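Long-range contacts in extracellular fatty acid-binding protein (Gallus gallus, PDB 3SAO), which binds bacterial ferric siderophores, long-chain fatty acids and lysophosphatidic acid as a secreted lipocalin, and may thereby act as an antibacterial factor of innate immunity: residues 14-20 with 141-145; 32-37 with 48-53; 110-114 with 128-132. One frame throughout, in Å; residues are numbered along the deposited sequence.

In the fold
All three contacts belong to the lipocalin barrel and its flanking helix. Contact 1 (14-20 with 141-145) and contact 2 (32-37 with 48-53) are antiparallel strand pairs in one sheet, each held by four backbone hydrogen bonds and joined where strands 10-18 and 34-41 run side by side; contact 1 is mostly buried, contact 2 only partly. Contact 3 (110-114 with 128-132), also buried, is apolar strand-on-helix packing without hydrogen bonds between its segments. Its centre is about 7 Å from that of contact 1, since strand 106-115 also pairs with strand 10-18. Contacts 2 and 3 lie on opposite sides of the chain's centre, about 17 Å between centres, yet Tyr50 and Tyr114 both reach the bound lysophosphatidic acid.

Contact 1: 14-20 with 141-145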
loop_
_atom_site.group_PDB
_atom_site.type_symbol
_atom_site.label_atom_id
_atom_site.label_comp_id
_atom_site.label_asym_id
_atom_site.label_seq_id
_atom_site.Cartn_x
_atom_site.Cartn_y
_atom_site.Cartn_z
ATOM N N ILE A 14 -2.387 -2.137 4.706
ATOM C CA ILE A 14 -2.029 -2.795 3.475
ATOM C C ILE A 14 -1.986 -4.294 3.775
ATOM O O ILE A 14 -1.171 -4.759 4.567
ATOM C CB ILE A 14 -0.719 -2.289 2.968
ATOM C CG1 ILE A 14 -0.787 -0.760 2.818
ATOM C CG2 ILE A 14 -0.341 -2.999 1.636
ATOM C CD1 ILE A 14 0.517 -0.080 2.470
ATOM N N VAL A 15 -2.912 -5.028 3.169
ATOM C CA VAL A 15 -3.229 -6.384 3.628
ATOM C C VAL A 15 -2.860 -7.431 2.579
ATOM O O VAL A 15 -2.834 -8.624 2.875
ATOM C CB VAL A 15 -4.722 -6.529 4.052
ATOM C CG1 VAL A 15 -5.067 -5.511 5.115
ATOM C CG2 VAL A 15 -5.669 -6.420 2.821
ATOM N N ALA A 16 -2.509 -6.996 1.369
ATOM C CA ALA A 16 -2.005 -7.925 0.351
ATOM C C ALA A 16 -1.218 -7.158 -0.690
ATOM O O ALA A 16 -1.394 -5.970 -0.856
ATOM C CB ALA A 16 -3.150 -8.694 -0.316
ATOM N N LEU A 17 -0.352 -7.891 -1.359
ATOM C CA LEU A 17 0.621 -7.413 -2.315
ATOM C C LEU A 17 0.683 -8.385 -3.456
ATOM O O LEU A 17 0.453 -9.587 -3.283
ATOM C CB LEU A 17 2.015 -7.363 -1.688
ATOM C CG LEU A 17 2.160 -6.556 -0.398
ATOM C CD1 LEU A 17 3.608 -6.759 0.134
ATOM C CD2 LEU A 17 1.848 -5.099 -0.624
ATOM N N ALA A 18 1.027 -7.874 -4.626
ATOM C CA ALA A 18 1.308 -8.725 -5.760
ATOM C C ALA A 18 2.502 -8.175 -6.533
ATOM O O ALA A 18 2.543 -6.985 -6.872
ATOM C CB ALA A 18 0.077 -8.873 -6.662
ATOM N N SER A 19 3.446 -9.058 -6.864
ATOM C CA SER A 19 4.649 -8.666 -7.623
ATOM C C SER A 19 5.368 -9.901 -8.131
ATOM O O SER A 19 5.136 -10.993 -7.624
ATOM C CB SER A 19 5.600 -7.852 -6.738
ATOM O OG SER A 19 6.927 -7.791 -7.249
ATOM N N ASN A 20 6.274 -9.717 -9.092
ATOM C CA ASN A 20 7.002 -10.841 -9.685
ATOM C C ASN A 20 8.533 -10.769 -9.536
ATOM O O ASN A 20 9.253 -11.494 -10.211
ATOM C CB ASN A 20 6.616 -11.012 -11.172
ATOM C CG ASN A 20 7.037 -9.834 -12.047
ATOM O OD1 ASN A 20 7.417 -8.771 -11.564
ATOM N ND2 ASN A 20 6.972 -10.039 -13.362
ATOM N N MET A 141 2.614 -15.177 -6.779
ATOM C CA MET A 141 3.029 -13.770 -6.740
ATOM C C MET A 141 2.137 -12.864 -5.860
ATOM O O MET A 141 2.332 -11.643 -5.810
ATOM C CB MET A 141 3.060 -13.216 -8.156
ATOM C CG MET A 141 4.078 -13.905 -9.035
ATOM S SD MET A 141 3.719 -13.515 -10.733
ATOM C CE MET A 141 4.782 -14.687 -11.626
ATOM N N VAL A 142 1.137 -13.456 -5.223
ATOM C CA VAL A 142 0.250 -12.747 -4.294
ATOM C C VAL A 142 0.550 -13.173 -2.868
ATOM O O VAL A 142 0.595 -14.366 -2.567
ATOM C CB VAL A 142 -1.210 -13.056 -4.628
ATOM C CG1 VAL A 142 -2.183 -12.456 -3.612
ATOM C CG2 VAL A 142 -1.523 -12.623 -6.069
ATOM N N ALA A 143 0.771 -12.182 -2.003
ATOM C CA ALA A 143 0.996 -12.370 -0.575
ATOM C C ALA A 143 -0.163 -11.780 0.173
ATOM O O ALA A 143 -0.495 -10.628 -0.010
ATOM C CB ALA A 143 2.277 -11.687 -0.134
ATOM N N VAL A 144 -0.814 -12.597 0.988
ATOM C CA VAL A 144 -1.778 -12.096 1.939
ATOM C C VAL A 144 -0.981 -11.933 3.239
ATOM O O VAL A 144 -0.390 -12.885 3.714
ATOM C CB VAL A 144 -2.933 -13.063 2.105
ATOM C CG1 VAL A 144 -3.890 -12.569 3.201
ATOM C CG2 VAL A 144 -3.651 -13.288 0.759
ATOM N N LEU A 145 -0.873 -10.698 3.731
ATOM C CA LEU A 145 0.054 -10.351 4.806
ATOM C C LEU A 145 -0.506 -10.683 6.196
ATOM O O LEU A 145 -1.549 -10.176 6.539
ATOM C CB LEU A 145 0.369 -8.857 4.739
ATOM C CG LEU A 145 1.049 -8.399 3.441
ATOM C CD1 LEU A 145 1.303 -6.899 3.382
ATOM C CD2 LEU A 145 2.342 -9.218 3.274
HETATM O O HOH W 1 -4.098 -9.755 5.241
#
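Backbone hydrogen bonds dominate this pairing. Strands 14-18 and 142-144 run antiparallel, their axes 4.7 Å apart at closest and their directions 167° apart. Leu17 with Ala143 is a hydrogen-bonded pair: Leu17 N donates to Ala143 O at 3.1 Å and Ala143 N to Leu17 O at 2.9 Å. Leu145 N reaches Val15 O at 3.0 Å, and Ser19 N reaches Met141 O at 3.0 Å, so the ladder extends beyond strand 142-144 at both ends. A water bridges Val15 O and Leu145 O, 2.9 Å from each. CA-H...O contacts, such as Ala18 CA to Met141 O at 3.1 Å, accompany the ladder.

Side chains sort by face. Leu17 CG meets Leu145 CD1 at 3.9 Å on the face that also carries Ala143, where Phe24 of helix 22-27 touches Leu17 and Ala143. On the other face Ala18 CB is 4.1 Å from Val142 CG2, and Phe128 of helix 122-133 touches Ala16 and Ala18. Beyond the last hydrogen bond, Met141 SD lies 3.9 Å from Asn20 CB.

After the helix the chain thus returns to the first barrel strand; main-chain bonds fix the antiparallel register, while apolar side chains pack on both faces.

Contact 2: 32-37 with 48-53; sequences KMVMAR and VSYAAP. With NKN ((2R)-2-hydroxy-3-(phosphonooxy)propyl tetradecanoate), chain C.
Four backbone hydrogen bonds set the register of two antiparallel strands, 34-37 and 48-52. Met35 N donates to Ala51 O at 2.9 Å and Ala51 N to Met35 O at 2.8 Å; Arg37 N donates to Ser49 O and Ser49 N to Arg37 O, both at 2.8 Å. The hydrogen-bonded pairs Met35 with Ala51 (CA-CA 5.1 Å) and Arg37 with Ser49 (CA-CA 5.0 Å) flank the non-hydrogen-bonded pair Ala36 with Tyr50 (CA-CA 4.4 Å). The extended strands approach within 4.5 Å, axes at 159°. One water links Lys32 N (3.2 Å) with Pro53 O (2.7 Å), another Arg37 O (3.0 Å) with Ser49 OG (2.8 Å).

This is a beta hairpin of the lipocalin barrel, whose inward face carries Ala36 and Tyr50. Tyr50 (chi1 -54°, chi2 -91°) extends into the ligand pocket, where its OH makes a weak 3.3 Å hydrogen bond to phosphate oxygen OAD of the lysophosphatidic acid; Trp61 stacks on the ring. Met35, Arg37, Ser49 and Ala51 occupy the opposite face, with Arg37 NH1 hydrogen-bonded to Asp154 O.

Ala36 CB sits 4.0 Å from Val48 CG1. Val34 (chi1 t) places CG1 4.2 Å from Tyr50 CB and CG2 3.7 Å from Ala52 CB.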
loop_
_atom_site.group_PDB
_atom_site.type_symbol
_atom_site.label_atom_id
_atom_site.label_comp_id
_atom_site.label_asym_id
_atom_site.label_seq_id
_atom_site.Cartn_x
_atom_site.Cartn_y
_atom_site.Cartn_z
ATOM N N LYS A 32 4.844 -8.643 6.604
ATOM C CA LYS A 32 3.716 -8.450 7.516
ATOM C C LYS A 32 2.891 -7.270 7.041
ATOM O O LYS A 32 3.385 -6.397 6.323
ATOM C CB LYS A 32 4.194 -8.152 8.928
ATOM C CG LYS A 32 5.057 -9.236 9.539
ATOM C CD LYS A 32 4.334 -10.570 9.596
ATOM C CE LYS A 32 4.893 -11.459 10.716
ATOM N NZ LYS A 32 6.356 -11.627 10.613
ATOM N N MET A 33 1.665 -7.213 7.529
ATOM C CA MET A 33 0.755 -6.122 7.271
ATOM C C MET A 33 1.326 -4.757 7.647
ATOM O O MET A 33 2.001 -4.594 8.671
ATOM C CB MET A 33 -0.549 -6.374 8.036
ATOM C CG MET A 33 -1.740 -5.608 7.578
ATOM S SD MET A 33 -3.240 -6.052 8.508
ATOM C CE MET A 33 -3.518 -7.742 8.045
ATOM N N VAL A 34 1.150 -3.814 6.736
ATOM C CA VAL A 34 1.641 -2.445 6.924
ATOM C C VAL A 34 0.501 -1.543 7.377
ATOM O O VAL A 34 -0.581 -1.558 6.786
ATOM C CB VAL A 34 2.224 -1.932 5.626
ATOM C CG1 VAL A 34 2.744 -0.487 5.784
ATOM C CG2 VAL A 34 3.314 -2.865 5.190
ATOM N N MET A 35 0.731 -0.776 8.433
ATOM C CA MET A 35 -0.245 0.234 8.843
ATOM C C MET A 35 0.061 1.544 8.107
ATOM O O MET A 35 1.216 1.907 7.858
ATOM C CB MET A 35 -0.286 0.429 10.370
ATOM C CG MET A 35 -1.444 1.267 10.852
ATOM S SD MET A 35 -1.341 1.760 12.584
ATOM C CE MET A 35 -1.275 0.141 13.365
ATOM N N ALA A 36 -0.999 2.191 7.660
ATOM C CA ALA A 36 -0.858 3.463 6.959
ATOM C C ALA A 36 -1.822 4.509 7.536
ATOM O O ALA A 36 -2.897 4.187 8.062
ATOM C CB ALA A 36 -1.062 3.272 5.468
ATOM N N ARG A 37 -1.440 5.769 7.454
ATOM C CA ARG A 37 -2.415 6.845 7.629
ATOM C C ARG A 37 -2.372 7.796 6.452
ATOM O O ARG A 37 -1.302 8.243 6.060
ATOM C CB ARG A 37 -2.159 7.624 8.927
ATOM C CG ARG A 37 -3.250 8.642 9.191
ATOM C CD ARG A 37 -2.890 9.582 10.313
ATOM N NE ARG A 37 -3.140 9.044 11.650
ATOM C CZ ARG A 37 -2.180 8.796 12.548
ATOM N NH1 ARG A 37 -0.896 8.944 12.224
ATOM N NH2 ARG A 37 -2.486 8.382 13.776
ATOM N N VAL A 48 0.992 9.942 2.809
ATOM C CA VAL A 48 0.800 8.653 3.437
ATOM C C VAL A 48 1.912 8.394 4.460
ATOM O O VAL A 48 3.111 8.484 4.146
ATOM C CB VAL A 48 0.738 7.510 2.410
ATOM C CG1 VAL A 48 0.329 6.179 3.114
ATOM C CG2 VAL A 48 -0.158 7.889 1.254
ATOM N N SER A 49 1.509 8.042 5.687
ATOM C CA SER A 49 2.458 7.640 6.714
ATOM C C SER A 49 2.389 6.140 6.907
ATOM O O SER A 49 1.301 5.601 7.034
ATOM C CB SER A 49 2.115 8.342 8.021
ATOM O OG SER A 49 2.214 9.735 7.838
ATOM N N TYR A 50 3.525 5.452 6.849
ATOM C CA TYR A 50 3.521 3.997 6.909
ATOM C C TYR A 50 4.279 3.537 8.157
ATOM O O TYR A 50 5.179 4.245 8.629
ATOM C CB TYR A 50 4.271 3.424 5.715
ATOM C CG TYR A 50 3.812 3.888 4.363
ATOM C CD1 TYR A 50 2.848 3.182 3.667
ATOM C CD2 TYR A 50 4.398 4.982 3.746
ATOM C CE1 TYR A 50 2.466 3.556 2.368
ATOM C CE2 TYR A 50 4.010 5.371 2.447
ATOM C CZ TYR A 50 3.069 4.643 1.768
ATOM O OH TYR A 50 2.662 5.035 0.504
ATOM N N ALA A 51 3.918 2.356 8.637
ATOM C CA ALA A 51 4.610 1.635 9.690
ATOM C C ALA A 51 4.601 0.139 9.356
ATOM O O ALA A 51 3.540 -0.501 9.205
ATOM C CB ALA A 51 3.913 1.953 11.075
ATOM N N ALA A 52 5.792 -0.426 9.202
ATOM C CA ALA A 52 5.961 -1.861 8.865
ATOM C C ALA A 52 7.111 -2.502 9.641
ATOM O O ALA A 52 8.202 -1.938 9.710
ATOM C CB ALA A 52 6.197 -2.004 7.388
ATOM N N PRO A 53 6.882 -3.698 10.220
ATOM C CA PRO A 53 7.992 -4.417 10.837
ATOM C C PRO A 53 9.080 -4.777 9.846
ATOM O O PRO A 53 8.828 -4.834 8.629
ATOM C CB PRO A 53 7.350 -5.711 11.374
ATOM C CG PRO A 53 5.904 -5.635 11.061
ATOM C CD PRO A 53 5.668 -4.527 10.110
HETATM O OAA NKN C . 2.481 3.867 -2.459
HETATM O OAB NKN C . 1.358 1.967 -3.337
HETATM P PAC NKN C . 1.281 2.994 -2.242
HETATM O OAD NKN C . 1.103 2.453 -0.845
HETATM O OAE NKN C . -6.229 4.286 -0.172
HETATM O OAF NKN C . -0.025 3.876 -2.519
HETATM C CAG NKN C . -0.534 4.934 -1.699
HETATM C CAH NKN C . -1.954 5.307 -2.114
HETATM C CAI NKN C . -3.013 5.371 -0.999
HETATM O OAJ NKN C . -4.246 4.737 -1.403
HETATM C CAK NKN C . -5.601 5.040 -0.919
HETATM C CAL NKN C . -6.299 6.279 -1.414
HETATM C CAM NKN C . -7.570 5.869 -2.144
HETATM C CAN NKN C . -8.158 7.008 -2.968
HETATM C CAO NKN C . -7.237 8.227 -3.006
HETATM O OAY NKN C . -1.867 6.610 -2.697
HETATM O O HOH W 2 7.144 -6.448 7.231
HETATM O O HOH W 3 -0.164 10.902 6.924
#

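Contact 3: 110-114 with 128-132. With NKN ((2R)-2-hydroxy-3-(phosphonooxy)propyl tetradecanoate), chain C.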
loop_
_atom_site.group_PDB
_atom_site.type_symbol
_atom_site.label_atom_id
_atom_site.label_comp_id
_atom_site.label_asym_id
_atom_site.label_seq_id
_atom_site.Cartn_x
_atom_site.Cartn_y
_atom_site.Cartn_z
ATOM N N MET A 110 4.284 -2.991 -8.337
ATOM C CA MET A 110 3.626 -3.782 -7.298
ATOM C C MET A 110 2.173 -3.378 -7.197
ATOM O O MET A 110 1.830 -2.223 -7.356
ATOM C CB MET A 110 4.314 -3.589 -5.951
ATOM C CG MET A 110 3.804 -4.557 -4.875
ATOM S SD MET A 110 4.789 -4.462 -3.394
ATOM C CE MET A 110 6.328 -5.239 -3.925
ATOM N N MET A 111 1.313 -4.343 -6.951
ATOM C CA MET A 111 -0.051 -4.084 -6.604
ATOM C C MET A 111 -0.196 -4.210 -5.116
ATOM O O MET A 111 0.357 -5.147 -4.508
ATOM C CB MET A 111 -0.960 -5.082 -7.290
ATOM C CG MET A 111 -1.033 -4.866 -8.751
ATOM S SD MET A 111 -2.257 -5.927 -9.552
ATOM C CE MET A 111 -3.782 -5.614 -8.665
ATOM N N ARG A 112 -0.993 -3.325 -4.538
ATOM C CA ARG A 112 -1.293 -3.370 -3.114
ATOM C C ARG A 112 -2.818 -3.307 -2.825
ATOM O O ARG A 112 -3.567 -2.651 -3.511
ATOM C CB ARG A 112 -0.588 -2.227 -2.397
ATOM C CG ARG A 112 0.895 -2.169 -2.574
ATOM C CD ARG A 112 1.495 -1.054 -1.738
ATOM N NE ARG A 112 2.932 -1.249 -1.629
ATOM C CZ ARG A 112 3.823 -0.821 -2.514
ATOM N NH1 ARG A 112 3.439 -0.104 -3.558
ATOM N NH2 ARG A 112 5.102 -1.122 -2.354
ATOM N N LEU A 113 -3.280 -4.034 -1.817
ATOM C CA LEU A 113 -4.669 -3.922 -1.368
ATOM C C LEU A 113 -4.694 -3.206 -0.021
ATOM O O LEU A 113 -4.170 -3.722 0.976
ATOM C CB LEU A 113 -5.307 -5.310 -1.231
ATOM C CG LEU A 113 -6.718 -5.421 -0.680
ATOM C CD1 LEU A 113 -7.747 -4.605 -1.519
ATOM C CD2 LEU A 113 -7.094 -6.931 -0.601
ATOM N N TYR A 114 -5.298 -2.028 -0.006
ATOM C CA TYR A 114 -5.622 -1.291 1.202
ATOM C C TYR A 114 -6.976 -1.766 1.759
ATOM O O TYR A 114 -7.940 -1.920 1.011
ATOM C CB TYR A 114 -5.674 0.214 0.904
ATOM C CG TYR A 114 -4.323 0.882 0.838
ATOM C CD1 TYR A 114 -3.956 1.842 1.788
ATOM C CD2 TYR A 114 -3.426 0.593 -0.164
ATOM C CE1 TYR A 114 -2.716 2.452 1.757
ATOM C CE2 TYR A 114 -2.148 1.216 -0.196
ATOM C CZ TYR A 114 -1.821 2.134 0.775
ATOM O OH TYR A 114 -0.597 2.737 0.805
ATOM N N PHE A 128 -9.139 -7.692 -5.929
ATOM C CA PHE A 128 -7.669 -7.624 -5.995
ATOM C C PHE A 128 -7.097 -8.776 -6.836
ATOM O O PHE A 128 -6.278 -8.549 -7.751
ATOM C CB PHE A 128 -7.088 -7.655 -4.598
ATOM C CG PHE A 128 -5.596 -7.553 -4.557
ATOM C CD1 PHE A 128 -4.948 -6.339 -4.799
ATOM C CD2 PHE A 128 -4.844 -8.641 -4.205
ATOM C CE1 PHE A 128 -3.541 -6.264 -4.756
ATOM C CE2 PHE A 128 -3.458 -8.572 -4.169
ATOM C CZ PHE A 128 -2.817 -7.378 -4.436
ATOM N N ARG A 129 -7.513 -10.004 -6.508
ATOM C CA ARG A 129 -7.018 -11.201 -7.219
ATOM C C ARG A 129 -7.395 -11.176 -8.714
ATOM O O ARG A 129 -6.550 -11.451 -9.572
ATOM C CB ARG A 129 -7.482 -12.494 -6.539
ATOM C CG ARG A 129 -6.783 -12.814 -5.210
ATOM C CD ARG A 129 -7.081 -14.226 -4.724
ATOM N NE ARG A 129 -6.325 -14.533 -3.511
ATOM C CZ ARG A 129 -5.042 -14.898 -3.483
ATOM N NH1 ARG A 129 -4.347 -15.059 -4.598
ATOM N NH2 ARG A 129 -4.455 -15.130 -2.319
ATOM N N LYS A 130 -8.623 -10.769 -9.015
ATOM C CA LYS A 130 -9.052 -10.511 -10.391
ATOM C C LYS A 130 -8.175 -9.531 -11.148
ATOM O O LYS A 130 -7.729 -9.807 -12.257
ATOM C CB LYS A 130 -10.478 -9.975 -10.427
ATOM C CG LYS A 130 -11.030 -9.822 -11.825
ATOM C CD LYS A 130 -12.500 -9.445 -11.834
ATOM C CE LYS A 130 -12.707 -8.021 -11.357
ATOM N NZ LYS A 130 -14.112 -7.575 -11.561
ATOM N N LEU A 131 -7.976 -8.351 -10.588
ATOM C CA LEU A 131 -7.146 -7.373 -11.264
ATOM C C LEU A 131 -5.666 -7.779 -11.337
ATOM O O LEU A 131 -5.009 -7.453 -12.325
ATOM C CB LEU A 131 -7.293 -6.018 -10.600
ATOM C CG LEU A 131 -8.698 -5.418 -10.726
ATOM C CD1 LEU A 131 -8.781 -4.114 -9.930
ATOM C CD2 LEU A 131 -9.109 -5.214 -12.195
ATOM N N ALA A 132 -5.141 -8.427 -10.288
ATOM C CA ALA A 132 -3.803 -9.047 -10.330
ATOM C C ALA A 132 -3.689 -10.040 -11.471
ATOM O O ALA A 132 -2.731 -10.014 -12.266
ATOM C CB ALA A 132 -3.477 -9.730 -8.993
HETATM O OAA NKN C . 2.481 3.867 -2.459
HETATM O OAB NKN C . 1.358 1.967 -3.337
HETATM P PAC NKN C . 1.281 2.994 -2.242
HETATM O OAD NKN C . 1.103 2.453 -0.845
HETATM O OAE NKN C . -6.229 4.286 -0.172
HETATM O OAF NKN C . -0.025 3.876 -2.519
HETATM C CAG NKN C . -0.534 4.934 -1.699
HETATM C CAH NKN C . -1.954 5.307 -2.114
HETATM C CAI NKN C . -3.013 5.371 -0.999
HETATM O OAJ NKN C . -4.246 4.737 -1.403
HETATM C CAK NKN C . -5.601 5.040 -0.919
HETATM C CAL NKN C . -6.299 6.279 -1.414
HETATM C CAM NKN C . -7.570 5.869 -2.144
HETATM C CAN NKN C . -8.158 7.008 -2.968
HETATM C CAO NKN C . -7.237 8.227 -3.006
HETATM O OAY NKN C . -1.867 6.610 -2.697
#
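The helix that packs against the outside of the lipocalin barrel meets strand 106-115 here, while the other face of that strand lines the ligand pocket. Segments 110-114 and 128-132 run nearly antiparallel, 168° between directions, with axes 9.8 Å apart at closest. Alternation along the strand divides the side chains: Met111 and Leu113 have their CA-to-CB bonds toward the helix, whereas that of Arg112 points away.

On the pocket side, Arg112 NH1 donates to OAB of the bound lysophosphatidic acid at 2.9 Å, and Tyr114 OH makes a very short hydrogen bond of 2.4 Å to OAD of the same phosphate. CAI of the lipid lies over one face of the Tyr114 ring. Arg112 also belongs to the enterobactin site seen in another structure of this protein.

Between strand and helix the contact is apolar and buries 280 Å². Phe128, chi1 t, extends its ring to the strand, with CE1 3.8 Å from Met111 CB and 3.6 Å from Arg112 C. Met111 CE reaches Leu131 CB at 4.0 Å, and Met111 SD lies 4.0 Å from Ala132 CB. Leu113 CB makes a CH-pi contact over the Phe128 face, 4.0 Å from the ring centroid and 23° off its normal.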